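Local coordinates for putative cytosine/guanine deaminase (Unidentified, PDB 2PAJ), which probably catalyses the zinc-dependent hydrolytic deamination of 2-amino-4-hydroxypteridines such as isoxanthopterin, giving 2,4-dihydroxypteridines and ammonium, at residues Ala132-Asn138 against Leu162-Arg168; Leu123-Ala127 against Glu156-Leu162. One frame throughout, in Å; residues are numbered along the deposited sequence.

How the contacts relate
Both contacts lie in the amidohydrolase TIM barrel. Contact 1 pairs two neighbouring parallel barrel strands. Contact 2 packs the ends of the two helices that precede these strands, 112-127 before 131-136 and 149-159 before 163-168. The contact centres are about 10 Å apart, and Leu162 belongs to both. The layers meet directly. Val134 CG1 lies 3.4 Å from Leu126 CD2 and 4.2 Å from Leu123 CD1, and Phe164 CB lies 3.5 Å from Ala157 CB. Contact 1 runs toward the metal site, where the His137 side chain is about 5 Å from the bound zinc. Contact 2 is further out, with the Leu123 side chain about 11 Å from that of His78, a zinc ligand.

Contact 1 of 2, residues Ala132-Asn138 against Leu162-Arg168; sequences ATVADHN and LRFVLLR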
ATOM      1  N   ALA A 132      -3.685   1.092   6.971  1.00 48.84           N
ATOM      2  CA  ALA A 132      -3.993   2.509   7.174  1.00 50.15           C
ATOM      3  C   ALA A 132      -3.338   3.428   6.123  1.00 50.79           C
ATOM      4  O   ALA A 132      -3.791   4.550   5.887  1.00 48.69           O
ATOM      5  CB  ALA A 132      -3.574   2.926   8.577  1.00 49.97           C
ATOM      6  N   THR A 133      -2.272   2.933   5.498  1.00 51.56           N
ATOM      7  CA  THR A 133      -1.548   3.670   4.469  1.00 51.50           C
ATOM      8  C   THR A 133      -1.634   2.874   3.175  1.00 51.87           C
ATOM      9  O   THR A 133      -1.111   1.773   3.077  1.00 51.73           O
ATOM     10  CB  THR A 133      -0.061   3.853   4.817  1.00 50.67           C
ATOM     11  OG1 THR A 133       0.070   4.241   6.187  1.00 51.47           O
ATOM     12  CG2 THR A 133       0.541   4.930   3.946  1.00 52.13           C
ATOM     13  N   VAL A 134      -2.300   3.446   2.181  1.00 52.80           N
ATOM     14  CA  VAL A 134      -2.461   2.792   0.898  1.00 52.57           C
ATOM     15  C   VAL A 134      -1.738   3.569  -0.193  1.00 53.03           C
ATOM     16  O   VAL A 134      -1.706   4.792  -0.178  1.00 53.55           O
ATOM     17  CB  VAL A 134      -3.953   2.692   0.524  1.00 52.64           C
ATOM     18  CG1 VAL A 134      -4.118   1.828  -0.710  1.00 52.94           C
ATOM     19  CG2 VAL A 134      -4.758   2.158   1.697  1.00 52.81           C
ATOM     20  N   ALA A 135      -1.140   2.845  -1.125  1.00 53.04           N
ATOM     21  CA  ALA A 135      -0.434   3.455  -2.235  1.00 53.70           C
ATOM     22  C   ALA A 135      -1.044   2.854  -3.491  1.00 55.06           C
ATOM     23  O   ALA A 135      -1.051   1.634  -3.659  1.00 55.65           O
ATOM     24  CB  ALA A 135       1.062   3.144  -2.166  1.00 50.45           C
ATOM     25  N   ASP A 136      -1.597   3.703  -4.353  1.00 55.73           N
ATOM     26  CA  ASP A 136      -2.186   3.212  -5.584  1.00 55.81           C
ATOM     27  C   ASP A 136      -1.380   3.641  -6.805  1.00 54.88           C
ATOM     28  O   ASP A 136      -1.014   4.808  -6.938  1.00 53.99           O
ATOM     29  CB  ASP A 136      -3.632   3.688  -5.724  1.00 56.24           C
ATOM     30  CG  ASP A 136      -4.272   3.213  -7.022  1.00 58.73           C
ATOM     31  OD1 ASP A 136      -4.328   1.984  -7.255  1.00 56.26           O
ATOM     32  OD2 ASP A 136      -4.711   4.067  -7.821  1.00 61.07           O
ATOM     33  N   HIS A 137      -1.089   2.673  -7.672  1.00 54.87           N
ATOM     34  CA  HIS A 137      -0.351   2.918  -8.905  1.00 54.28           C
ATOM     35  C   HIS A 137      -1.443   3.178  -9.931  1.00 53.66           C
ATOM     36  O   HIS A 137      -1.818   2.301 -10.710  1.00 52.22           O
ATOM     37  CB  HIS A 137       0.478   1.689  -9.302  1.00 53.08           C
ATOM     38  CG  HIS A 137       1.459   1.952 -10.404  1.00 51.95           C
ATOM     39  ND1 HIS A 137       2.245   0.963 -10.955  1.00 52.56           N
ATOM     40  CD2 HIS A 137       1.788   3.095 -11.051  1.00 51.39           C
ATOM     41  CE1 HIS A 137       3.016   1.483 -11.892  1.00 49.44           C
ATOM     42  NE2 HIS A 137       2.758   2.774 -11.970  1.00 51.29           N
ATOM     43  N   ASN A 138      -1.974   4.395  -9.890  1.00 54.89           N
ATOM     44  CA  ASN A 138      -3.046   4.810 -10.779  1.00 55.75           C
ATOM     45  C   ASN A 138      -2.514   5.164 -12.159  1.00 56.20           C
ATOM     46  O   ASN A 138      -1.545   5.914 -12.293  1.00 55.83           O
ATOM     47  CB  ASN A 138      -3.799   5.998 -10.166  1.00 55.86           C
ATOM     48  CG  ASN A 138      -4.951   6.472 -11.032  1.00 56.94           C
ATOM     49  OD1 ASN A 138      -5.519   5.699 -11.808  1.00 57.43           O
ATOM     50  ND2 ASN A 138      -5.323   7.742 -10.882  1.00 56.40           N
ATOM     51  N   LEU A 162      -7.842   7.540   5.799  1.00 51.15           N
ATOM     52  CA  LEU A 162      -6.581   6.862   5.494  1.00 50.99           C
ATOM     53  C   LEU A 162      -5.518   7.752   4.857  1.00 51.53           C
ATOM     54  O   LEU A 162      -5.832   8.723   4.177  1.00 53.45           O
ATOM     55  CB  LEU A 162      -6.843   5.690   4.536  1.00 49.36           C
ATOM     56  CG  LEU A 162      -8.093   4.827   4.710  1.00 49.03           C
ATOM     57  CD1 LEU A 162      -8.174   3.821   3.583  1.00 46.52           C
ATOM     58  CD2 LEU A 162      -8.060   4.130   6.061  1.00 48.40           C
ATOM     59  N   ARG A 163      -4.251   7.412   5.079  1.00 52.06           N
ATOM     60  CA  ARG A 163      -3.158   8.156   4.463  1.00 52.56           C
ATOM     61  C   ARG A 163      -3.117   7.596   3.056  1.00 51.59           C
ATOM     62  O   ARG A 163      -3.177   6.382   2.880  1.00 49.73           O
ATOM     63  CB  ARG A 163      -1.810   7.846   5.103  1.00 55.68           C
ATOM     64  CG  ARG A 163      -1.653   8.132   6.575  1.00 60.00           C
ATOM     65  CD  ARG A 163      -0.259   7.677   6.988  1.00 61.69           C
ATOM     66  NE  ARG A 163      -0.035   7.800   8.414  1.00 63.10           N
ATOM     67  CZ  ARG A 163       0.158   8.958   9.026  1.00 65.78           C
ATOM     68  NH1 ARG A 163       0.156  10.075   8.314  1.00 66.67           N
ATOM     69  NH2 ARG A 163       0.333   8.998  10.341  1.00 66.17           N
ATOM     70  N   PHE A 164      -3.000   8.466   2.061  1.00 51.95           N
ATOM     71  CA  PHE A 164      -2.956   8.010   0.680  1.00 52.18           C
ATOM     72  C   PHE A 164      -1.686   8.444  -0.029  1.00 50.83           C
ATOM     73  O   PHE A 164      -1.198   9.549   0.171  1.00 50.63           O
ATOM     74  CB  PHE A 164      -4.171   8.529  -0.082  1.00 53.12           C
ATOM     75  CG  PHE A 164      -4.326   7.923  -1.443  1.00 55.19           C
ATOM     76  CD1 PHE A 164      -4.615   6.567  -1.588  1.00 55.27           C
ATOM     77  CD2 PHE A 164      -4.171   8.704  -2.582  1.00 55.00           C
ATOM     78  CE1 PHE A 164      -4.745   5.991  -2.851  1.00 55.95           C
ATOM     79  CE2 PHE A 164      -4.296   8.150  -3.853  1.00 56.49           C
ATOM     80  CZ  PHE A 164      -4.585   6.786  -3.996  1.00 56.10           C
ATOM     81  N   VAL A 165      -1.144   7.554  -0.848  1.00 49.43           N
ATOM     82  CA  VAL A 165       0.062   7.842  -1.603  1.00 49.05           C
ATOM     83  C   VAL A 165      -0.262   7.650  -3.080  1.00 49.61           C
ATOM     84  O   VAL A 165      -0.488   6.529  -3.534  1.00 49.13           O
ATOM     85  CB  VAL A 165       1.218   6.891  -1.206  1.00 49.20           C
ATOM     86  CG1 VAL A 165       2.441   7.164  -2.051  1.00 48.97           C
ATOM     87  CG2 VAL A 165       1.546   7.058   0.254  1.00 47.77           C
ATOM     88  N   LEU A 166      -0.293   8.744  -3.832  1.00 49.59           N
ATOM     89  CA  LEU A 166      -0.594   8.665  -5.255  1.00 48.70           C
ATOM     90  C   LEU A 166       0.631   8.340  -6.100  1.00 48.62           C
ATOM     91  O   LEU A 166       1.626   9.059  -6.074  1.00 48.52           O
ATOM     92  CB  LEU A 166      -1.209   9.978  -5.738  1.00 47.54           C
ATOM     93  CG  LEU A 166      -1.529  10.048  -7.235  1.00 47.74           C
ATOM     94  CD1 LEU A 166      -2.471   8.918  -7.625  1.00 47.20           C
ATOM     95  CD2 LEU A 166      -2.130  11.401  -7.565  1.00 47.39           C
ATOM     96  N   LEU A 167       0.545   7.246  -6.846  1.00 48.59           N
ATOM     97  CA  LEU A 167       1.629   6.816  -7.718  1.00 50.14           C
ATOM     98  C   LEU A 167       1.162   7.119  -9.149  1.00 50.94           C
ATOM     99  O   LEU A 167       0.704   6.238  -9.872  1.00 50.76           O
ATOM    100  CB  LEU A 167       1.888   5.314  -7.545  1.00 50.71           C
ATOM    101  CG  LEU A 167       1.994   4.741  -6.128  1.00 48.54           C
ATOM    102  CD1 LEU A 167       2.296   3.255  -6.210  1.00 46.82           C
ATOM    103  CD2 LEU A 167       3.072   5.463  -5.363  1.00 47.79           C
ATOM    104  N   ARG A 168       1.284   8.386  -9.535  1.00 51.38           N
ATOM    105  CA  ARG A 168       0.856   8.879 -10.840  1.00 50.74           C
ATOM    106  C   ARG A 168       1.528   8.131 -11.979  1.00 49.53           C
ATOM    107  O   ARG A 168       2.692   8.365 -12.286  1.00 47.39           O
ATOM    108  CB  ARG A 168       1.159  10.383 -10.925  1.00 51.03           C
ATOM    109  CG  ARG A 168       0.185  11.213 -11.757  1.00 50.86           C
ATOM    110  CD  ARG A 168       0.279  10.910 -13.246  1.00 52.23           C
ATOM    111  NE  ARG A 168      -0.519  11.839 -14.044  1.00 55.36           N
ATOM    112  CZ  ARG A 168      -0.636  11.782 -15.367  1.00 55.89           C
ATOM    113  NH1 ARG A 168      -0.004  10.841 -16.049  1.00 55.26           N
ATOM    114  NH2 ARG A 168      -1.398  12.658 -16.005  1.00 55.31           N
TER
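Two adjacent parallel strands of the barrel wall meet here, joined by a beta-alpha-beta crossover through helix 149-159. Strands 132-136 and 163-168 approach to 4.8 Å, at 13°. Five backbone hydrogen bonds alternate along them. Arg163 N donates to Ala132 O (3.0 Å), Val134 N to Arg163 O (3.1 Å), Val165 N to Val134 O (2.9 Å), Asp136 N to Val165 O (3.1 Å) and Leu167 N to Asp136 O (2.9 Å). In the TIM-barrel fold, side chains alternate between the barrel interior and the helix layer. Thr133, Ala135, Arg163 and Val165 share one face, where Ala135 CB meets Val165 CB at 3.9 Å. Thr133 OG1 lies 3.5 Å from Arg163 CD, while the Arg163 guanidinium forms a salt bridge with Asp413. Val134, Asp136, Phe164 and Leu166 point to the other face, toward the helices. There Asp136 CB touches Phe164 CZ (3.7 Å), and Asp136 OD1 accepts a hydrogen bond from Leu79 N. After the last bridge, Asp136 with Leu166, His137 centres an inverse gamma turn next to the zinc site. Its O accepts a hydrogen bond from ND1 of the zinc ligand His78. His137 NE2 is hydrogen-bonded to Ala218 O. Leu167 O sits at the His137 ring edge, 3.5 Å from CD2.

Contact 2 of 2, residues Leu123-Ala127 against Glu156-Leu162; sequences LIELA and EAEKLGL
Two helices of the outer layer of the TIM barrel pack here through apolar side chains, with no hydrogen bond between the segments. Residues 123-127 are the last turn of helix 112-127, closed by Ala127 N to Leu123 O (2.9 Å). Residues 156-162 carry the end of helix 149-159 and the turn into the next strand. CA atoms pair as Leu123 with Ala157 (7.1 Å), Ile124 with Leu160 (7.8 Å) and Ala127 with Leu162 (8.0 Å). Leu123 points toward the other segment, with chi1 -131° and chi2 46°. Leu123 CD2 lies 3.5 Å from Ala157 N, Leu123 CB 3.7 Å from Leu160 CD1 and Leu123 CG 4.0 Å from Leu162 CD1. Ile124 points away at CB, but its mm rotamer brings CD1 to 3.3 Å from Leu160 CD2. Ala127 CB faces Leu162 CD2 at 4.2 Å. Leu160 and Leu162 are both mt. A Schellman motif ends the helix and leads the chain to Leu162: Gly161, at phi 81°, is C-prime, its N weakly hydrogen-bonded to Glu158 O (3.0 Å), and Leu162 N donates to Ala157 O at 3.0 Å.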
ATOM      1  N   LEU A 123     -10.496   0.299  -1.350  1.00 53.95           N
ATOM      2  CA  LEU A 123     -10.017   1.071  -0.213  1.00 54.62           C
ATOM      3  C   LEU A 123     -10.684   0.518   1.052  1.00 54.83           C
ATOM      4  O   LEU A 123     -10.031   0.329   2.077  1.00 53.40           O
ATOM      5  CB  LEU A 123     -10.385   2.543  -0.419  1.00 55.09           C
ATOM      6  CG  LEU A 123      -9.352   3.658  -0.243  1.00 54.65           C
ATOM      7  CD1 LEU A 123      -8.051   3.306  -0.946  1.00 55.22           C
ATOM      8  CD2 LEU A 123      -9.948   4.948  -0.792  1.00 52.99           C
ATOM      9  N   ILE A 124     -11.983   0.250   0.964  1.00 54.32           N
ATOM     10  CA  ILE A 124     -12.730  -0.283   2.090  1.00 55.48           C
ATOM     11  C   ILE A 124     -12.219  -1.664   2.506  1.00 55.69           C
ATOM     12  O   ILE A 124     -12.030  -1.928   3.694  1.00 55.81           O
ATOM     13  CB  ILE A 124     -14.235  -0.442   1.766  1.00 57.33           C
ATOM     14  CG1 ILE A 124     -14.879   0.908   1.432  1.00 57.95           C
ATOM     15  CG2 ILE A 124     -14.933  -1.049   2.951  1.00 57.34           C
ATOM     16  CD1 ILE A 124     -14.891   1.892   2.573  1.00 59.09           C
ATOM     17  N   GLU A 125     -12.009  -2.556   1.545  1.00 54.99           N
ATOM     18  CA  GLU A 125     -11.560  -3.881   1.917  1.00 55.59           C
ATOM     19  C   GLU A 125     -10.139  -3.855   2.429  1.00 53.97           C
ATOM     20  O   GLU A 125      -9.702  -4.755   3.145  1.00 54.56           O
ATOM     21  CB  GLU A 125     -11.744  -4.888   0.770  1.00 56.98           C
ATOM     22  CG  GLU A 125     -11.247  -4.503  -0.600  1.00 62.67           C
ATOM     23  CD  GLU A 125     -11.566  -5.583  -1.656  1.00 67.58           C
ATOM     24  OE1 GLU A 125     -11.191  -6.754  -1.422  1.00 70.72           O
ATOM     25  OE2 GLU A 125     -12.173  -5.274  -2.722  1.00 69.32           O
ATOM     26  N   LEU A 126      -9.434  -2.784   2.110  1.00 53.14           N
ATOM     27  CA  LEU A 126      -8.056  -2.626   2.554  1.00 51.34           C
ATOM     28  C   LEU A 126      -8.042  -2.107   3.986  1.00 49.56           C
ATOM     29  O   LEU A 126      -7.184  -2.474   4.780  1.00 48.30           O
ATOM     30  CB  LEU A 126      -7.342  -1.649   1.623  1.00 49.04           C
ATOM     31  CG  LEU A 126      -5.868  -1.805   1.284  1.00 47.10           C
ATOM     32  CD1 LEU A 126      -5.464  -3.254   1.207  1.00 46.23           C
ATOM     33  CD2 LEU A 126      -5.639  -1.117  -0.038  1.00 49.15           C
ATOM     34  N   ALA A 127      -9.004  -1.253   4.306  1.00 49.33           N
ATOM     35  CA  ALA A 127      -9.089  -0.682   5.640  1.00 50.54           C
ATOM     36  C   ALA A 127      -9.509  -1.726   6.661  1.00 51.54           C
ATOM     37  O   ALA A 127      -9.059  -1.699   7.808  1.00 52.20           O
ATOM     38  CB  ALA A 127     -10.063   0.486   5.655  1.00 48.14           C
ATOM     39  N   GLU A 156     -11.708   9.977  -1.695  1.00 61.40           N
ATOM     40  CA  GLU A 156     -12.136   8.721  -1.105  1.00 61.99           C
ATOM     41  C   GLU A 156     -11.265   8.294   0.071  1.00 62.33           C
ATOM     42  O   GLU A 156     -11.776   7.917   1.126  1.00 62.33           O
ATOM     43  CB  GLU A 156     -12.161   7.632  -2.185  1.00 62.11           C
ATOM     44  CG  GLU A 156     -13.234   7.866  -3.227  1.00 62.32           C
ATOM     45  CD  GLU A 156     -14.608   8.078  -2.598  1.00 64.01           C
ATOM     46  OE1 GLU A 156     -15.087   7.170  -1.880  1.00 66.26           O
ATOM     47  OE2 GLU A 156     -15.205   9.155  -2.808  1.00 64.29           O
ATOM     48  N   ALA A 157      -9.952   8.366  -0.111  1.00 61.42           N
ATOM     49  CA  ALA A 157      -9.030   7.969   0.939  1.00 61.28           C
ATOM     50  C   ALA A 157      -9.320   8.730   2.220  1.00 61.49           C
ATOM     51  O   ALA A 157      -9.390   8.156   3.305  1.00 62.27           O
ATOM     52  CB  ALA A 157      -7.596   8.220   0.495  1.00 60.39           C
ATOM     53  N   GLU A 158      -9.501  10.031   2.085  1.00 61.44           N
ATOM     54  CA  GLU A 158      -9.758  10.875   3.229  1.00 61.78           C
ATOM     55  C   GLU A 158     -11.143  10.693   3.842  1.00 59.75           C
ATOM     56  O   GLU A 158     -11.326  10.918   5.035  1.00 59.29           O
ATOM     57  CB  GLU A 158      -9.553  12.318   2.829  1.00 65.30           C
ATOM     58  CG  GLU A 158      -9.894  13.270   3.925  1.00 71.29           C
ATOM     59  CD  GLU A 158     -10.310  14.601   3.372  1.00 74.47           C
ATOM     60  OE1 GLU A 158      -9.423  15.474   3.184  1.00 75.90           O
ATOM     61  OE2 GLU A 158     -11.530  14.749   3.105  1.00 76.17           O
ATOM     62  N   LYS A 159     -12.123  10.307   3.036  1.00 57.64           N
ATOM     63  CA  LYS A 159     -13.453  10.086   3.580  1.00 56.75           C
ATOM     64  C   LYS A 159     -13.344   8.942   4.575  1.00 55.57           C
ATOM     65  O   LYS A 159     -14.079   8.886   5.558  1.00 55.06           O
ATOM     66  CB  LYS A 159     -14.454   9.746   2.465  1.00 57.40           C
ATOM     67  CG  LYS A 159     -14.856  10.974   1.655  1.00 59.53           C
ATOM     68  CD  LYS A 159     -15.513  10.647   0.321  1.00 60.85           C
ATOM     69  CE  LYS A 159     -16.911  10.104   0.503  1.00 63.22           C
ATOM     70  NZ  LYS A 159     -17.697  10.228  -0.768  1.00 64.55           N
ATOM     71  N   LEU A 160     -12.391   8.052   4.319  1.00 53.90           N
ATOM     72  CA  LEU A 160     -12.158   6.893   5.164  1.00 52.30           C
ATOM     73  C   LEU A 160     -11.136   7.162   6.257  1.00 52.48           C
ATOM     74  O   LEU A 160     -10.967   6.347   7.162  1.00 53.09           O
ATOM     75  CB  LEU A 160     -11.704   5.715   4.309  1.00 50.58           C
ATOM     76  CG  LEU A 160     -12.720   5.243   3.266  1.00 50.94           C
ATOM     77  CD1 LEU A 160     -12.120   4.125   2.427  1.00 50.23           C
ATOM     78  CD2 LEU A 160     -13.975   4.759   3.955  1.00 47.36           C
ATOM     79  N   GLY A 161     -10.462   8.307   6.160  1.00 52.13           N
ATOM     80  CA  GLY A 161      -9.474   8.703   7.151  1.00 51.28           C
ATOM     81  C   GLY A 161      -8.105   8.076   6.987  1.00 51.36           C
ATOM     82  O   GLY A 161      -7.295   8.102   7.913  1.00 50.87           O
ATOM     83  N   LEU A 162      -7.842   7.540   5.799  1.00 51.15           N
ATOM     84  CA  LEU A 162      -6.581   6.862   5.494  1.00 50.99           C
ATOM     85  C   LEU A 162      -5.518   7.752   4.857  1.00 51.53           C
ATOM     86  O   LEU A 162      -5.832   8.723   4.177  1.00 53.45           O
ATOM     87  CB  LEU A 162      -6.843   5.690   4.536  1.00 49.36           C
ATOM     88  CG  LEU A 162      -8.093   4.827   4.710  1.00 49.03           C
ATOM     89  CD1 LEU A 162      -8.174   3.821   3.583  1.00 46.52           C
ATOM     90  CD2 LEU A 162      -8.060   4.130   6.061  1.00 48.40           C
TER